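Local structure of DNA endonuclease i-cvui (Chlorella vulgaris, 5A78) at a contact of chain A with DNA. The protein is a LAGLIDADG homing endonuclease that binds and cleaves double-stranded DNA target sites, promoting the mobility of its chloroplast intron. Coordinates in Å, arbitrary orientation; residue numbers count along the deposited sequence, not the author numbering.

A contact of chain A with DNA. Residues 23-24, 48, 72, 78. With nucleotides of chain B.
A bend at the third torsion of Arg72 (chi3 32°) turns its guanidinium toward DG15 of chain B, while Glu78, extended beyond CG, reaches toward the neighbouring DA16. Both meet the Hoogsteen edges of paired bases, and therefore read the major groove. Arg72 NH2 donates to the DG15 carbonyl O6 at 3.0 Å, the acceptor lying 22° out of the guanidinium plane. At the next base, the DA16 amino N6 donates to the Glu78 carboxylate oxygen OE2 at 3.1 Å, arriving nearly along its C-O axis. The same oxygen takes a second bond through its anti lone pair, from Arg72 NH1 at 3.0 Å. This salt bridge couples the two readers, so each is likely to help orient the other. Cutting Arg72 back to an alanine would probably leave guanine O6 without this donor and the Glu78 carboxylate freer to turn from the adenine. Phe48 adds an apolar contact: DG15 C8 points onto the centre of its ring face, 3.3 Å from Phe48 CZ, with the Phe48 ring and the DG15 imidazole ring inclined at 55° in an edge-to-face contact. On the DNA backbone, the Cys24 thiol SG makes a weak hydrogen bond to OP2 of the DA16 phosphate, 3.1 Å away. Strands 23-31, 39-50 and 76-82 contribute Cys24, Phe48 and Glu78 to the DNA-binding sheet of the LAGLIDADG fold; Arg72 follows strand 68-71 in the loop leading to 76-82.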
# COMPACT_ATOMS: atom_id res chain seq x y z
N GLY A 23 -5.47 -1.90 0.71
CA GLY A 23 -6.44 -2.94 0.93
C GLY A 23 -7.82 -2.39 1.18
O GLY A 23 -8.09 -1.21 0.99
N CYS A 24 -8.71 -3.27 1.60
CA CYS A 24 -10.08 -2.90 1.90
C CYS A 24 -10.70 -4.02 2.67
O CYS A 24 -11.07 -5.05 2.11
CB CYS A 24 -10.89 -2.62 0.63
SG CYS A 24 -12.45 -1.73 0.94
N PHE A 48 -6.01 -4.17 -4.34
CA PHE A 48 -5.94 -3.65 -5.69
C PHE A 48 -4.51 -3.47 -6.18
O PHE A 48 -3.64 -3.05 -5.43
CB PHE A 48 -6.66 -2.30 -5.80
CG PHE A 48 -7.99 -2.26 -5.13
CD1 PHE A 48 -8.09 -1.98 -3.78
CD2 PHE A 48 -9.15 -2.49 -5.85
CE1 PHE A 48 -9.31 -1.94 -3.15
CE2 PHE A 48 -10.39 -2.44 -5.21
CZ PHE A 48 -10.47 -2.17 -3.87
N ARG A 72 -10.35 -5.85 -14.23
CA ARG A 72 -11.44 -4.93 -14.30
C ARG A 72 -11.26 -4.24 -15.63
O ARG A 72 -10.18 -4.32 -16.19
CB ARG A 72 -11.28 -3.91 -13.19
CG ARG A 72 -11.53 -4.43 -11.80
CD ARG A 72 -11.02 -3.50 -10.71
NE ARG A 72 -11.07 -2.10 -11.03
CZ ARG A 72 -11.00 -1.12 -10.15
NH1 ARG A 72 -10.91 -1.34 -8.87
NH2 ARG A 72 -11.05 0.10 -10.56
N GLU A 78 -8.23 -6.79 -9.18
CA GLU A 78 -8.62 -6.98 -7.79
C GLU A 78 -8.39 -8.42 -7.34
O GLU A 78 -8.58 -9.35 -8.11
CB GLU A 78 -10.08 -6.62 -7.60
CG GLU A 78 -10.47 -5.19 -7.92
CD GLU A 78 -11.86 -4.86 -7.39
OE1 GLU A 78 -12.55 -5.79 -6.91
OE2 GLU A 78 -12.26 -3.67 -7.45
P DG B 15 -5.57 3.01 -2.70
OP1 DG B 15 -5.94 4.35 -2.16
OP2 DG B 15 -4.41 2.25 -2.21
O5' DG B 15 -6.84 2.04 -2.55
C5' DG B 15 -7.43 1.83 -1.29
C4' DG B 15 -8.75 2.54 -1.24
O4' DG B 15 -9.25 2.79 -2.59
C3' DG B 15 -9.86 1.78 -0.54
O3' DG B 15 -10.61 2.71 0.15
C2' DG B 15 -10.65 1.16 -1.70
C1' DG B 15 -10.58 2.30 -2.69
N9 DG B 15 -10.80 1.95 -4.09
C8 DG B 15 -10.18 0.96 -4.81
N7 DG B 15 -10.51 0.94 -6.07
C5 DG B 15 -11.38 2.02 -6.20
C6 DG B 15 -12.07 2.50 -7.33
O6 DG B 15 -12.05 2.05 -8.48
N1 DG B 15 -12.86 3.61 -7.03
C2 DG B 15 -12.97 4.17 -5.78
N2 DG B 15 -13.77 5.24 -5.68
N3 DG B 15 -12.33 3.72 -4.71
C4 DG B 15 -11.56 2.65 -5.00
P DA B 16 -11.47 2.27 1.40
OP1 DA B 16 -11.42 3.32 2.46
OP2 DA B 16 -11.02 0.89 1.74
O5' DA B 16 -12.93 2.28 0.77
C5' DA B 16 -13.26 3.34 -0.13
C4' DA B 16 -14.69 3.23 -0.60
O4' DA B 16 -14.70 2.79 -1.99
C3' DA B 16 -15.53 2.21 0.16
O3' DA B 16 -16.88 2.65 0.22
C2' DA B 16 -15.39 0.97 -0.71
C1' DA B 16 -15.45 1.61 -2.08
N9 DA B 16 -14.93 0.77 -3.15
C8 DA B 16 -14.25 -0.41 -3.02
N7 DA B 16 -13.95 -0.97 -4.16
C5 DA B 16 -14.47 -0.11 -5.11
C6 DA B 16 -14.49 -0.13 -6.52
N6 DA B 16 -13.92 -1.10 -7.25
N1 DA B 16 -15.11 0.89 -7.15
C2 DA B 16 -15.66 1.86 -6.42
N3 DA B 16 -15.70 1.99 -5.10
C4 DA B 16 -15.09 0.96 -4.50